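Local coordinates for protein 3-hydroxyisobutyryl-CoA hydrolase (Mycobacterium thermoresistibile, PDB 4HDT) that probably hydrolyses 3-hydroxyisobutyryl-CoA to 3-hydroxyisobutyrate and free coenzyme A, has a crotonase-like fold and binds zinc ions in the crystal, at residues E232-T235 with D241-A244; V276-K281 with A337-V342; C297-L300 with D304-E307. All coordinates share one frame; numbering follows the deposited sequence.

Contact 1: residues E232-T235 with D241-A244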
loop_
_atom_site.group_PDB
_atom_site.type_symbol
_atom_site.label_atom_id
_atom_site.label_comp_id
_atom_site.label_asym_id
_atom_site.label_seq_id
_atom_site.Cartn_x
_atom_site.Cartn_y
_atom_site.Cartn_z
ATOM N N GLU A 232 7.627 -14.850 16.997
ATOM C CA GLU A 232 7.307 -16.155 17.560
ATOM C C GLU A 232 6.201 -16.852 16.792
ATOM O O GLU A 232 6.252 -18.040 16.565
ATOM C CB GLU A 232 6.834 -15.975 19.014
ATOM C CG GLU A 232 6.304 -17.213 19.756
ATOM C CD GLU A 232 5.730 -16.898 21.134
ATOM O OE1 GLU A 232 5.820 -15.709 21.528
ATOM O OE2 GLU A 232 5.238 -17.829 21.832
ATOM N N CYS A 233 5.166 -16.100 16.472
ATOM C CA CYS A 233 3.920 -16.694 16.039
ATOM C C CYS A 233 3.771 -16.735 14.540
ATOM O O CYS A 233 3.039 -17.597 14.028
ATOM C CB CYS A 233 2.722 -15.960 16.673
ATOM S SG CYS A 233 2.654 -16.163 18.472
ATOM N N TYR A 234 4.417 -15.822 13.822
ATOM C CA TYR A 234 4.229 -15.753 12.373
ATOM C C TYR A 234 5.235 -16.581 11.578
ATOM O O TYR A 234 5.332 -16.426 10.377
ATOM C CB TYR A 234 4.197 -14.284 11.906
ATOM C CG TYR A 234 2.913 -13.512 12.211
ATOM C CD1 TYR A 234 2.726 -12.859 13.410
ATOM C CD2 TYR A 234 1.916 -13.421 11.258
ATOM C CE1 TYR A 234 1.567 -12.123 13.668
ATOM C CE2 TYR A 234 0.754 -12.710 11.493
ATOM C CZ TYR A 234 0.577 -12.043 12.675
ATOM O OH TYR A 234 -0.530 -11.302 12.922
ATOM N N THR A 235 5.987 -17.489 12.230
ATOM C CA THR A 235 6.866 -18.376 11.480
ATOM C C THR A 235 6.202 -19.658 10.970
ATOM O O THR A 235 6.857 -20.432 10.235
ATOM C CB THR A 235 8.088 -18.742 12.320
ATOM O OG1 THR A 235 7.636 -19.207 13.582
ATOM C CG2 THR A 235 8.949 -17.533 12.487
ATOM N N ASP A 241 -1.649 -22.380 10.974
ATOM C CA ASP A 241 -0.544 -22.535 11.951
ATOM C C ASP A 241 -0.287 -21.242 12.739
ATOM O O ASP A 241 -0.047 -21.267 13.969
ATOM C CB ASP A 241 0.764 -22.978 11.287
ATOM C CG ASP A 241 0.696 -24.392 10.742
ATOM O OD1 ASP A 241 -0.098 -25.196 11.276
ATOM O OD2 ASP A 241 1.439 -24.696 9.777
ATOM N N ILE A 242 -0.324 -20.122 12.027
ATOM C CA ILE A 242 -0.086 -18.808 12.606
ATOM C C ILE A 242 -1.176 -18.430 13.623
ATOM O O ILE A 242 -0.880 -18.046 14.765
ATOM C CB ILE A 242 0.109 -17.748 11.496
ATOM C CG1 ILE A 242 1.379 -18.059 10.711
ATOM C CG2 ILE A 242 0.050 -16.338 12.082
ATOM C CD1 ILE A 242 1.555 -17.203 9.450
ATOM N N ILE A 243 -2.432 -18.610 13.228
ATOM C CA ILE A 243 -3.553 -18.355 14.120
ATOM C C ILE A 243 -3.427 -19.217 15.377
ATOM O O ILE A 243 -3.582 -18.707 16.490
ATOM C CB ILE A 243 -4.903 -18.605 13.399
ATOM C CG1 ILE A 243 -5.097 -17.583 12.282
ATOM C CG2 ILE A 243 -6.078 -18.574 14.376
ATOM C CD1 ILE A 243 -6.268 -17.908 11.390
ATOM N N ALA A 244 -3.138 -20.512 15.213
ATOM C CA ALA A 244 -2.951 -21.421 16.381
ATOM C C ALA A 244 -1.866 -20.943 17.325
ATOM O O ALA A 244 -2.041 -20.984 18.535
ATOM C CB ALA A 244 -2.673 -22.856 15.931
#
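Ile-242 meets two successive residues of the segment 232-235, the carbonyl of Cys-233 and the ring of Tyr-234, and it buries more surface here than either of them. Its two branches divide the work. The methyl CG2 sits over one face of the Tyr-234 ring, 4.0 Å from the ring centroid and 28° off the normal, which fits a CH-pi contact. The offset runs toward one long side of the ring: CG2 lies 3.6 Å from Tyr-234 CD2 and almost as near to CE2. The other branch turns to the backbone, where Ile-242 CG1 packs 3.7 Å from Cys-233 O and the terminal CD1 reaches to 4.0 Å from Tyr-234 O. This division follows from chi1 of -65°, which sets CG1 beside the backbone N of Ile-242 and leaves CG2 anti to that N, facing the ring. The side chains of Tyr-234 and Ile-242 cross at about a right angle.

The backbones are close as well, with Tyr-234 CA and Ile-242 CA 5.3 Å apart and Cys-233 O only 3.6 Å from Ile-242 CA. No hydrogen bond links the two segments, so the join rests on van der Waals and CH-pi contact. The Cys-233 side chain packs farther along helix 239-249, against Ala-245, Leu-246 and His-249. Tyr-234 OH is hydrogen-bonded to ND1 of His-167 on helix 164-171, which gives the buried hydroxyl a partner and ties down the far end of the ring.

Tyr-234 is the first residue to leave helical backbone angles after helix 227-233, and Ile-242 lies in the first turn of helix 239-249. The contact is thus a van der Waals closure, a methyl over an aromatic face and an aliphatic branch against backbone carbonyls, of the short connection between these consecutive helices in a crotonase-like protein, away from its zinc sites.

Contact 2: residues V276-K281 with A337-V342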
loop_
_atom_site.group_PDB
_atom_site.type_symbol
_atom_site.label_atom_id
_atom_site.label_comp_id
_atom_site.label_asym_id
_atom_site.label_seq_id
_atom_site.Cartn_x
_atom_site.Cartn_y
_atom_site.Cartn_z
ATOM N N VAL A 276 3.895 -12.818 0.058
ATOM C CA VAL A 276 4.953 -12.150 0.791
ATOM C C VAL A 276 6.185 -13.056 0.825
ATOM O O VAL A 276 7.317 -12.599 0.649
ATOM C CB VAL A 276 4.469 -11.723 2.201
ATOM C CG1 VAL A 276 5.636 -11.195 3.022
ATOM C CG2 VAL A 276 3.395 -10.679 2.110
ATOM N N ARG A 277 5.970 -14.340 1.028
ATOM C CA ARG A 277 7.092 -15.278 1.021
ATOM C C ARG A 277 7.804 -15.347 -0.321
ATOM O O ARG A 277 9.037 -15.361 -0.364
ATOM C CB ARG A 277 6.605 -16.626 1.443
ATOM C CG ARG A 277 6.332 -16.650 2.908
ATOM C CD ARG A 277 5.935 -18.053 3.218
ATOM N NE ARG A 277 5.615 -18.149 4.605
ATOM C CZ ARG A 277 4.955 -19.179 5.126
ATOM N NH1 ARG A 277 4.524 -20.190 4.365
ATOM N NH2 ARG A 277 4.706 -19.156 6.397
ATOM N N ARG A 278 7.053 -15.354 -1.421
ATOM C CA ARG A 278 7.670 -15.337 -2.762
ATOM C C ARG A 278 8.367 -14.002 -3.051
ATOM O O ARG A 278 9.465 -13.988 -3.565
ATOM C CB ARG A 278 6.627 -15.634 -3.848
ATOM C CG ARG A 278 6.140 -17.076 -3.868
ATOM C CD ARG A 278 5.250 -17.342 -5.045
ATOM N NE ARG A 278 4.628 -18.651 -4.950
ATOM C CZ ARG A 278 4.117 -19.324 -5.982
ATOM N NH1 ARG A 278 4.203 -18.867 -7.231
ATOM N NH2 ARG A 278 3.562 -20.501 -5.763
ATOM N N ALA A 279 7.761 -12.878 -2.657
ATOM C CA ALA A 279 8.337 -11.549 -2.832
ATOM C C ALA A 279 9.670 -11.387 -2.120
ATOM O O ALA A 279 10.573 -10.744 -2.619
ATOM C CB ALA A 279 7.356 -10.478 -2.379
ATOM N N ALA A 280 9.806 -12.049 -0.998
ATOM C CA ALA A 280 11.056 -11.973 -0.250
ATOM C C ALA A 280 12.226 -12.514 -1.069
ATOM O O ALA A 280 13.382 -12.209 -0.752
ATOM C CB ALA A 280 10.927 -12.696 1.079
ATOM N N LYS A 281 11.956 -13.312 -2.098
ATOM C CA LYS A 281 13.029 -13.872 -2.967
ATOM C C LYS A 281 13.273 -13.082 -4.254
ATOM O O LYS A 281 14.102 -13.477 -5.110
ATOM C CB LYS A 281 12.666 -15.292 -3.350
ATOM C CG LYS A 281 12.326 -16.187 -2.177
ATOM C CD LYS A 281 11.886 -17.537 -2.702
ATOM C CE LYS A 281 11.652 -18.481 -1.551
ATOM N NZ LYS A 281 11.016 -19.717 -2.059
ATOM N N ALA A 337 -3.317 -21.196 -8.126
ATOM C CA ALA A 337 -4.093 -20.589 -9.240
ATOM C C ALA A 337 -3.926 -19.069 -9.336
ATOM O O ALA A 337 -4.027 -18.509 -10.414
ATOM C CB ALA A 337 -5.560 -20.937 -9.095
ATOM N N TYR A 338 -3.651 -18.395 -8.227
ATOM C CA TYR A 338 -3.497 -16.943 -8.249
ATOM C C TYR A 338 -2.194 -16.482 -8.873
ATOM O O TYR A 338 -2.055 -15.322 -9.232
ATOM C CB TYR A 338 -3.630 -16.353 -6.858
ATOM C CG TYR A 338 -5.050 -16.227 -6.352
ATOM C CD1 TYR A 338 -5.770 -17.343 -5.943
ATOM C CD2 TYR A 338 -5.618 -14.980 -6.194
ATOM C CE1 TYR A 338 -7.070 -17.219 -5.445
ATOM C CE2 TYR A 338 -6.895 -14.828 -5.667
ATOM C CZ TYR A 338 -7.618 -15.945 -5.296
ATOM O OH TYR A 338 -8.870 -15.772 -4.760
ATOM N N PHE A 339 -1.243 -17.402 -9.053
ATOM C CA PHE A 339 0.079 -17.084 -9.561
ATOM C C PHE A 339 0.247 -17.516 -11.005
ATOM O O PHE A 339 1.344 -17.422 -11.535
ATOM C CB PHE A 339 1.144 -17.725 -8.650
ATOM C CG PHE A 339 1.124 -17.178 -7.263
ATOM C CD1 PHE A 339 1.823 -16.032 -6.962
ATOM C CD2 PHE A 339 0.380 -17.785 -6.250
ATOM C CE1 PHE A 339 1.769 -15.479 -5.689
ATOM C CE2 PHE A 339 0.340 -17.253 -4.977
ATOM C CZ PHE A 339 1.022 -16.103 -4.693
ATOM N N ALA A 340 -0.854 -17.897 -11.655
ATOM C CA ALA A 340 -0.804 -18.310 -13.046
ATOM C C ALA A 340 -0.387 -17.161 -13.962
ATOM O O ALA A 340 -0.720 -15.968 -13.721
ATOM C CB ALA A 340 -2.137 -18.875 -13.479
ATOM N N PRO A 341 0.369 -17.506 -15.021
ATOM C CA PRO A 341 0.677 -16.536 -16.076
ATOM C C PRO A 341 -0.557 -15.905 -16.651
ATOM O O PRO A 341 -1.599 -16.554 -16.751
ATOM C CB PRO A 341 1.292 -17.401 -17.186
ATOM C CG PRO A 341 1.871 -18.569 -16.489
ATOM C CD PRO A 341 1.060 -18.789 -15.229
ATOM N N VAL A 342 -0.414 -14.667 -17.092
ATOM C CA VAL A 342 -1.490 -13.960 -17.770
ATOM C C VAL A 342 -0.923 -13.373 -19.064
ATOM O O VAL A 342 0.286 -13.325 -19.235
ATOM C CB VAL A 342 -2.079 -12.864 -16.867
ATOM C CG1 VAL A 342 -2.672 -13.495 -15.613
ATOM C CG2 VAL A 342 -1.049 -11.777 -16.551
#
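The guanidinium of Arg-278 lies flat on one face of the Phe-339 ring, with their planes 23° apart. CZ stands 4.1 Å from the centroid of the Phe-339 ring and 17° off its normal, the geometry of a cation-pi stack. The overlap is shifted toward the root of the ring: Arg-278 NH1 comes 3.5 Å from Phe-339 CG and 3.6 Å from its CB. At the other end of the overlap, the methylene CD of Arg-278 packs 4.0 Å from Phe-339 CE1, so aliphatic chain and cation share the same aromatic surface. The chain of Arg-278, extended from CG to NE, reaches out from the helix to the ring, so that the two side chains together bridge the 10.3 Å between Arg-278 CA and Phe-339 CA.

Two salt bridges, from NE to Glu-274 and from NH2 to Glu-336, restrain the rotation of the guanidinium and probably balance its charge. Phe-339 also packs against Glu-274 and Ser-275 of helix 266-279. The stack therefore joins the C-terminal part of helix 266-279 to the loop after helix 332-336, with helix 285-299 alongside both partners: its Gln-291 touches Arg-278 and its Val-295 touches Phe-339.

Contact 3: residues C297-L300 with D304-E307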
loop_
_atom_site.group_PDB
_atom_site.type_symbol
_atom_site.label_atom_id
_atom_site.label_comp_id
_atom_site.label_asym_id
_atom_site.label_seq_id
_atom_site.Cartn_x
_atom_site.Cartn_y
_atom_site.Cartn_z
ATOM N N CYS A 297 -5.163 -9.979 -11.135
ATOM C CA CYS A 297 -5.936 -10.502 -12.256
ATOM C C CYS A 297 -6.716 -11.747 -11.864
ATOM O O CYS A 297 -7.901 -11.884 -12.224
ATOM C CB CYS A 297 -5.023 -10.807 -13.417
ATOM S SG CYS A 297 -4.473 -9.343 -14.340
ATOM N N ALA A 298 -6.059 -12.669 -11.160
ATOM C CA ALA A 298 -6.732 -13.884 -10.688
ATOM C C ALA A 298 -7.884 -13.545 -9.722
ATOM O O ALA A 298 -8.987 -14.145 -9.828
ATOM C CB ALA A 298 -5.723 -14.830 -10.043
ATOM N N SER A 299 -7.650 -12.582 -8.835
ATOM C CA SER A 299 -8.661 -12.187 -7.860
ATOM C C SER A 299 -9.947 -11.663 -8.550
ATOM O O SER A 299 -11.048 -11.793 -8.002
ATOM C CB SER A 299 -8.125 -11.151 -6.894
ATOM O OG SER A 299 -8.210 -9.886 -7.499
ATOM N N LEU A 300 -9.824 -11.092 -9.741
ATOM C CA LEU A 300 -11.033 -10.645 -10.444
ATOM C C LEU A 300 -12.034 -11.762 -10.734
ATOM O O LEU A 300 -13.227 -11.505 -10.916
ATOM C CB LEU A 300 -10.689 -9.951 -11.765
ATOM C CG LEU A 300 -10.114 -8.573 -11.702
ATOM C CD1 LEU A 300 -9.745 -8.183 -13.147
ATOM C CD2 LEU A 300 -11.127 -7.581 -11.092
ATOM N N ASP A 304 -14.582 -14.095 -3.577
ATOM C CA ASP A 304 -14.358 -13.262 -2.413
ATOM C C ASP A 304 -14.074 -11.796 -2.714
ATOM O O ASP A 304 -14.366 -10.940 -1.910
ATOM C CB ASP A 304 -13.257 -13.836 -1.519
ATOM C CG ASP A 304 -13.751 -14.972 -0.631
ATOM O OD1 ASP A 304 -14.917 -15.423 -0.802
ATOM O OD2 ASP A 304 -12.981 -15.411 0.252
ATOM N N LEU A 305 -13.464 -11.481 -3.853
ATOM C CA LEU A 305 -13.244 -10.078 -4.175
ATOM C C LEU A 305 -14.576 -9.326 -4.269
ATOM O O LEU A 305 -14.752 -8.268 -3.666
ATOM C CB LEU A 305 -12.440 -9.913 -5.462
ATOM C CG LEU A 305 -12.129 -8.458 -5.803
ATOM C CD1 LEU A 305 -11.286 -7.768 -4.750
ATOM C CD2 LEU A 305 -11.510 -8.363 -7.183
ATOM N N VAL A 306 -15.543 -9.893 -4.976
ATOM C CA VAL A 306 -16.853 -9.251 -5.137
ATOM C C VAL A 306 -17.606 -9.184 -3.803
ATOM O O VAL A 306 -18.145 -8.137 -3.418
ATOM C CB VAL A 306 -17.647 -9.983 -6.247
ATOM C CG1 VAL A 306 -19.099 -9.531 -6.289
ATOM C CG2 VAL A 306 -16.948 -9.774 -7.582
ATOM N N GLU A 307 -17.624 -10.303 -3.090
ATOM C CA GLU A 307 -18.292 -10.405 -1.808
ATOM C C GLU A 307 -17.655 -9.439 -0.813
ATOM O O GLU A 307 -18.359 -8.761 -0.046
ATOM C CB GLU A 307 -18.241 -11.853 -1.321
ATOM C CG GLU A 307 -18.797 -12.082 0.080
ATOM C CD GLU A 307 -20.260 -11.779 0.264
ATOM O OE1 GLU A 307 -20.975 -11.422 -0.682
ATOM O OE2 GLU A 307 -20.746 -11.920 1.392
#
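Leu-305 leans on the end of helix 285-299, and the path CB, CG, CD2 of its side chain runs along Ser-299 and ends at Leu-300. CB lies 3.5 Å from Ser-299 O, and CG is still 4.1 Å from that oxygen. At the tip, CD2 touches three atoms: Ser-299 O at 3.6 Å, Ser-299 OG also at 3.6 Å, and Leu-300 CD2 at 4.0 Å. With CG anti to the backbone N (chi1 -177°), the Leu-305 chain projects from helix 303-313 toward the preceding helix. There the Leu-300 and Leu-305 side chains lie side by side and point the same way. CA of Ser-299 and CA of Leu-305 are 6.2 Å apart.

Leu-305 also rests on Phe-147, while Leu-300 packs on Ala-87 and Trp-91 of helix 85-103. The serine oxygens that Leu-305 covers have polar partners elsewhere: OG bonds to the backbone O of Ser-296, and Ser-299 O to Ser-302 OG, which is also hydrogen-bonded to Leu-305 N. Hydrocarbon can therefore lie over these buried oxygens without leaving them unsatisfied, and the short connection between the two helices is closed by van der Waals contact, with no direct hydrogen bond between the segments.

In the fold
From the N terminus, the central sheet precedes all three contacts, which belong to the helical C-terminal part of the chain. Contact 1 closes first; five residues lie between its segments, on helices 227-233 and 239-249. Contact 2 then opens on helix 266-279 and closes 55 residues later, after helix 332-336. Within that long excursion contact 3 forms, with three residues between its segments, on helices 285-299 and 303-313. Contacts 2 and 3 touch, since Tyr-338 CA packs 3.6 Å from Ala-298 CB, so the returning loop lies against the end of helix 285-299. Contact 1 touches neither; its nearest atoms come within about 5 Å of those of contact 2, though the centres are about 21 Å apart.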